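Xyloglucanase from Paenibacillus polymyxa probably hydrolyses the beta-1,4-glucan backbone of xyloglucan and cellulose, acting through a glycoside hydrolase family 44 domain with a TIM-barrel fold. One contact in two of its structures: PDB 3ZQ9 (chain A, 1.86 Å), residues 357-362 and 375-380, and PDB 2YJQ (chain B, 2.25 Å), residues 357-362 and 375-380. Both blocks share one frame: the second was fitted to the first on N, CA, C and O of the twelve residues, RMSD 0.18 Å. Numbering follows each deposited sequence.

Structure 1 (3ZQ9); sequences TEYSYG and DVLGIL. It carries 2 engineered substitutions outside these segments. With NOY ((2R,3S,4R,5R)-5-(hydroxymethyl)piperidine-2,3,4-triol), chain C.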
loop_
_atom_site.group_PDB
_atom_site.type_symbol
_atom_site.label_atom_id
_atom_site.label_comp_id
_atom_site.label_asym_id
_atom_site.label_seq_id
_atom_site.Cartn_x
_atom_site.Cartn_y
_atom_site.Cartn_z
ATOM N N THR A 357 -0.303 2.754 -1.428
ATOM C CA THR A 357 -0.596 2.828 0.025
ATOM C C THR A 357 -2.006 2.373 0.380
ATOM O O THR A 357 -2.337 2.327 1.546
ATOM C CB THR A 357 -0.356 4.234 0.607
ATOM O OG1 THR A 357 -1.079 5.184 -0.161
ATOM C CG2 THR A 357 1.154 4.593 0.516
ATOM N N GLU A 358 -2.823 2.056 -0.636
ATOM C CA GLU A 358 -4.064 1.292 -0.472
ATOM C C GLU A 358 -4.259 0.467 -1.730
ATOM O O GLU A 358 -4.024 0.985 -2.827
ATOM C CB GLU A 358 -5.290 2.204 -0.336
ATOM C CG GLU A 358 -5.381 3.006 1.010
ATOM C CD GLU A 358 -6.645 3.867 1.063
ATOM O OE1 GLU A 358 -7.653 3.503 0.372
ATOM O OE2 GLU A 358 -6.644 4.910 1.780
ATOM N N TYR A 359 -4.733 -0.768 -1.568
ATOM C CA TYR A 359 -5.174 -1.623 -2.685
ATOM C C TYR A 359 -5.897 -2.812 -2.092
ATOM O O TYR A 359 -5.730 -3.124 -0.910
ATOM C CB TYR A 359 -3.976 -2.105 -3.538
ATOM C CG TYR A 359 -3.056 -3.101 -2.866
ATOM C CD1 TYR A 359 -2.030 -2.677 -1.965
ATOM C CD2 TYR A 359 -3.151 -4.448 -3.175
ATOM C CE1 TYR A 359 -1.159 -3.619 -1.388
ATOM C CE2 TYR A 359 -2.301 -5.408 -2.604
ATOM C CZ TYR A 359 -1.298 -4.982 -1.726
ATOM O OH TYR A 359 -0.458 -5.938 -1.198
ATOM N N SER A 360 -6.691 -3.474 -2.923
ATOM C CA SER A 360 -7.360 -4.713 -2.553
ATOM C C SER A 360 -7.833 -5.313 -3.827
ATOM O O SER A 360 -8.222 -4.579 -4.767
ATOM C CB SER A 360 -8.591 -4.430 -1.693
ATOM O OG SER A 360 -9.346 -5.645 -1.563
ATOM N N TYR A 361 -7.807 -6.641 -3.876
ATOM C CA TYR A 361 -8.294 -7.375 -5.046
ATOM C C TYR A 361 -9.627 -8.035 -4.688
ATOM O O TYR A 361 -10.166 -8.808 -5.488
ATOM C CB TYR A 361 -7.248 -8.432 -5.500
ATOM C CG TYR A 361 -6.201 -7.711 -6.327
ATOM C CD1 TYR A 361 -5.304 -6.816 -5.700
ATOM C CD2 TYR A 361 -6.165 -7.853 -7.728
ATOM C CE1 TYR A 361 -4.388 -6.074 -6.461
ATOM C CE2 TYR A 361 -5.248 -7.099 -8.516
ATOM C CZ TYR A 361 -4.378 -6.209 -7.873
ATOM O OH TYR A 361 -3.499 -5.429 -8.613
ATOM N N GLY A 362 -10.171 -7.717 -3.515
ATOM C CA GLY A 362 -11.503 -8.279 -3.130
ATOM C C GLY A 362 -11.434 -9.788 -2.839
ATOM O O GLY A 362 -10.342 -10.359 -2.683
ATOM N N ASP A 375 -0.108 -13.709 -5.642
ATOM C CA ASP A 375 0.586 -13.259 -6.842
ATOM C C ASP A 375 1.039 -11.793 -6.644
ATOM O O ASP A 375 2.184 -11.455 -6.940
ATOM C CB ASP A 375 -0.296 -13.404 -8.077
ATOM C CG ASP A 375 0.502 -13.406 -9.376
ATOM O OD1 ASP A 375 1.737 -13.443 -9.348
ATOM O OD2 ASP A 375 -0.151 -13.377 -10.446
ATOM N N VAL A 376 0.140 -10.935 -6.169
ATOM C CA VAL A 376 0.446 -9.502 -6.051
ATOM C C VAL A 376 1.660 -9.280 -5.160
ATOM O O VAL A 376 2.540 -8.472 -5.476
ATOM C CB VAL A 376 -0.792 -8.717 -5.488
ATOM C CG1 VAL A 376 -0.409 -7.267 -5.119
ATOM C CG2 VAL A 376 -1.941 -8.733 -6.540
ATOM N N LEU A 377 1.744 -9.982 -4.032
ATOM C CA LEU A 377 2.917 -9.739 -3.163
ATOM C C LEU A 377 4.238 -10.068 -3.879
ATOM O O LEU A 377 5.204 -9.313 -3.751
ATOM C CB LEU A 377 2.807 -10.511 -1.824
ATOM C CG LEU A 377 1.660 -10.003 -0.920
ATOM C CD1 LEU A 377 1.555 -10.969 0.330
ATOM C CD2 LEU A 377 1.929 -8.524 -0.457
ATOM N N GLY A 378 4.271 -11.137 -4.670
ATOM C CA GLY A 378 5.500 -11.460 -5.443
ATOM C C GLY A 378 5.759 -10.413 -6.507
ATOM O O GLY A 378 6.906 -9.996 -6.724
ATOM N N ILE A 379 4.698 -10.010 -7.192
ATOM C CA ILE A 379 4.814 -8.979 -8.227
ATOM C C ILE A 379 5.353 -7.652 -7.675
ATOM O O ILE A 379 6.279 -7.069 -8.230
ATOM C CB ILE A 379 3.449 -8.735 -8.891
ATOM C CG1 ILE A 379 3.018 -10.019 -9.668
ATOM C CG2 ILE A 379 3.519 -7.528 -9.852
ATOM C CD1 ILE A 379 1.547 -10.003 -10.062
ATOM N N LEU A 380 4.761 -7.174 -6.577
ATOM C CA LEU A 380 5.199 -5.888 -5.998
ATOM C C LEU A 380 6.650 -5.966 -5.610
ATOM O O LEU A 380 7.427 -5.046 -5.892
ATOM C CB LEU A 380 4.362 -5.497 -4.757
ATOM C CG LEU A 380 2.877 -5.232 -5.018
ATOM C CD1 LEU A 380 2.175 -5.157 -3.648
ATOM C CD2 LEU A 380 2.655 -3.927 -5.841
HETATM O O4 NOY C . -12.236 3.486 3.074
HETATM C C4 NOY C . -11.730 4.297 1.996
HETATM C C3 NOY C . -10.416 4.993 2.408
HETATM O O3 NOY C . -10.607 5.853 3.532
HETATM C C2 NOY C . -9.902 5.839 1.221
HETATM N N NOY C . -9.701 5.025 0.006
HETATM C C7 NOY C . -10.880 4.214 -0.385
HETATM C C5 NOY C . -11.357 3.386 0.814
HETATM C C6 NOY C . -12.499 2.435 0.438
HETATM O O2 NOY C . -8.692 6.517 1.558
HETATM O O6 NOY C . -13.588 3.164 -0.147
#
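Tyr-359, at the end of strand 353-359, and Tyr-361, in the loop after it, face Val-376, Leu-377 and Leu-380 of helix 367-382, a buried seam in a beta-alpha-beta unit of the TIM barrel. CE2 of the Tyr-359 ring is 3.7 Å from Val-376 CG1, while its OH touches Leu-377 CD2, at 3.6 Å, and Leu-380 CD1, at 3.7 Å. Val-376 CG2 lies over one face of the Tyr-361 ring, 3.8 Å from its centroid, a CH-pi contact. From the strand's other side Glu-358 reaches the piperidine unit (NOY) of a larger bound molecule. Its CB leads to CG, anti to the carbonyl carbon (chi1 -70°), and the extended chain carries CD there. OE1 accepts from NOY N at 2.6 Å and is hydrogen-bonded to Tyr-286 OH; OE2 lies 2.6 Å from NOY O2 and forms a salt bridge with Arg-44.

How the two compare
The carboxylate of Glu-358(A) is absent from Ser-358(B), the engineered residue: CD, OE1 and OE2 have no counterpart in the serine side chain. The two CB atoms coincide within the error, and beyond them CG of Glu-358(A) and OG of Ser-358(B) fall 1.2 Å apart after superposition, with chi1 -70° against -167°. A polar hydroxyl thus stands near the place of a methylene. Behind the strand the touching side chains keep their places within the error: this holds for Tyr-359(A), Tyr-361(A), Val-376(A), Leu-377(A), Leu-380(A) and their counterparts, and the CA atoms coincide likewise. On the ligand side, two carboxylate oxygens able to accept bonds from a ligand are gone. The bonds these oxygens make to NOY in structure 1 have no equivalent from Ser-358(B), though the ligand differs as well: NOY is in structure 1 alone, and in structure 2 tetrahydrooxazine is bound at this place instead, wholly or in part, so the exchange cannot be read alone.

Structure 2 (2YJQ); sequences TSYSYG and DVLGIL. Engineered in segment 357-362: Ser-358 (natural residue Glu). It carries 7 engineered substitutions outside these segments.
Tyr-359 and Tyr-361 pack against Val-376, Leu-377 and Leu-380, all five buried. CE2 of the Tyr-359 ring is 3.7 Å from Val-376 CG1, and the phenol OH touches Leu-377 CD2, at 3.9 Å, and Leu-380 CD1, at 3.8 Å. Val-376 CG2 sits over one face of the Tyr-361 ring, 3.9 Å from its centroid, in a CH-pi contact. On the strand's other side stands Ser-358, an engineered residue where the natural sequence has glutamate. Its short side chain runs from CB straight to OG, which lies anti to the backbone N (chi1 -167°) and is hydrogen-bonded to Tyr-286 OH. The buried hydroxyl thus has a polar partner in Tyr-286, and the side chain also touches Trp-391 and His-284.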
loop_
_atom_site.group_PDB
_atom_site.type_symbol
_atom_site.label_atom_id
_atom_site.label_comp_id
_atom_site.label_asym_id
_atom_site.label_seq_id
_atom_site.Cartn_x
_atom_site.Cartn_y
_atom_site.Cartn_z
ATOM N N THR B 357 -0.211 2.664 -1.556
ATOM C CA THR B 357 -0.536 2.724 -0.143
ATOM C C THR B 357 -1.958 2.298 0.259
ATOM O O THR B 357 -2.292 2.295 1.419
ATOM C CB THR B 357 -0.248 4.091 0.408
ATOM O OG1 THR B 357 -1.076 5.049 -0.264
ATOM C CG2 THR B 357 1.295 4.450 0.263
ATOM N N SER B 358 -2.773 1.867 -0.685
ATOM C CA SER B 358 -4.072 1.372 -0.317
ATOM C C SER B 358 -4.577 0.628 -1.541
ATOM O O SER B 358 -4.732 1.250 -2.583
ATOM C CB SER B 358 -4.975 2.580 0.033
ATOM O OG SER B 358 -6.146 2.134 0.685
ATOM N N TYR B 359 -4.787 -0.688 -1.449
ATOM C CA TYR B 359 -5.272 -1.452 -2.574
ATOM C C TYR B 359 -5.938 -2.701 -2.078
ATOM O O TYR B 359 -5.720 -3.078 -0.922
ATOM C CB TYR B 359 -4.127 -1.843 -3.486
ATOM C CG TYR B 359 -3.180 -2.888 -2.881
ATOM C CD1 TYR B 359 -2.190 -2.508 -1.958
ATOM C CD2 TYR B 359 -3.283 -4.233 -3.223
ATOM C CE1 TYR B 359 -1.321 -3.452 -1.398
ATOM C CE2 TYR B 359 -2.399 -5.194 -2.682
ATOM C CZ TYR B 359 -1.418 -4.801 -1.774
ATOM O OH TYR B 359 -0.556 -5.699 -1.177
ATOM N N SER B 360 -6.704 -3.364 -2.945
ATOM C CA SER B 360 -7.330 -4.624 -2.591
ATOM C C SER B 360 -7.847 -5.297 -3.846
ATOM O O SER B 360 -8.302 -4.595 -4.752
ATOM C CB SER B 360 -8.566 -4.352 -1.680
ATOM O OG SER B 360 -9.236 -5.578 -1.415
ATOM N N TYR B 361 -7.863 -6.616 -3.855
ATOM C CA TYR B 361 -8.376 -7.361 -4.971
ATOM C C TYR B 361 -9.705 -8.040 -4.660
ATOM O O TYR B 361 -10.223 -8.764 -5.502
ATOM C CB TYR B 361 -7.303 -8.376 -5.465
ATOM C CG TYR B 361 -6.241 -7.658 -6.303
ATOM C CD1 TYR B 361 -5.378 -6.723 -5.724
ATOM C CD2 TYR B 361 -6.209 -7.809 -7.685
ATOM C CE1 TYR B 361 -4.472 -6.026 -6.502
ATOM C CE2 TYR B 361 -5.254 -7.132 -8.491
ATOM C CZ TYR B 361 -4.423 -6.247 -7.886
ATOM O OH TYR B 361 -3.549 -5.536 -8.645
ATOM N N GLY B 362 -10.281 -7.776 -3.476
ATOM C CA GLY B 362 -11.608 -8.315 -3.146
ATOM C C GLY B 362 -11.468 -9.799 -2.855
ATOM O O GLY B 362 -10.335 -10.307 -2.681
ATOM N N ASP B 375 -0.015 -13.800 -5.707
ATOM C CA ASP B 375 0.602 -13.269 -6.880
ATOM C C ASP B 375 1.083 -11.801 -6.619
ATOM O O ASP B 375 2.274 -11.484 -6.713
ATOM C CB ASP B 375 -0.370 -13.409 -8.054
ATOM C CG ASP B 375 0.351 -13.446 -9.413
ATOM O OD1 ASP B 375 1.604 -13.444 -9.422
ATOM O OD2 ASP B 375 -0.322 -13.436 -10.466
ATOM N N VAL B 376 0.159 -10.925 -6.221
ATOM C CA VAL B 376 0.462 -9.508 -6.082
ATOM C C VAL B 376 1.701 -9.267 -5.213
ATOM O O VAL B 376 2.557 -8.486 -5.594
ATOM C CB VAL B 376 -0.785 -8.734 -5.538
ATOM C CG1 VAL B 376 -0.398 -7.414 -4.864
ATOM C CG2 VAL B 376 -1.862 -8.567 -6.648
ATOM N N LEU B 377 1.789 -9.915 -4.052
ATOM C CA LEU B 377 2.965 -9.754 -3.191
ATOM C C LEU B 377 4.289 -10.100 -3.915
ATOM O O LEU B 377 5.318 -9.424 -3.679
ATOM C CB LEU B 377 2.822 -10.541 -1.843
ATOM C CG LEU B 377 1.682 -10.067 -0.908
ATOM C CD1 LEU B 377 1.381 -10.961 0.317
ATOM C CD2 LEU B 377 1.933 -8.657 -0.457
ATOM N N GLY B 378 4.279 -11.158 -4.750
ATOM C CA GLY B 378 5.501 -11.546 -5.506
ATOM C C GLY B 378 5.803 -10.462 -6.550
ATOM O O GLY B 378 6.944 -9.967 -6.632
ATOM N N ILE B 379 4.749 -10.052 -7.300
ATOM C CA ILE B 379 4.819 -8.980 -8.285
ATOM C C ILE B 379 5.414 -7.683 -7.680
ATOM O O ILE B 379 6.385 -7.173 -8.208
ATOM C CB ILE B 379 3.453 -8.728 -8.967
ATOM C CG1 ILE B 379 2.979 -9.995 -9.707
ATOM C CG2 ILE B 379 3.539 -7.552 -9.956
ATOM C CD1 ILE B 379 1.540 -10.089 -9.867
ATOM N N LEU B 380 4.871 -7.182 -6.568
ATOM C CA LEU B 380 5.328 -5.883 -5.972
ATOM C C LEU B 380 6.802 -6.023 -5.611
ATOM O O LEU B 380 7.637 -5.099 -5.849
ATOM C CB LEU B 380 4.530 -5.501 -4.709
ATOM C CG LEU B 380 3.031 -5.162 -4.841
ATOM C CD1 LEU B 380 2.405 -4.891 -3.483
ATOM C CD2 LEU B 380 2.771 -4.017 -5.817
#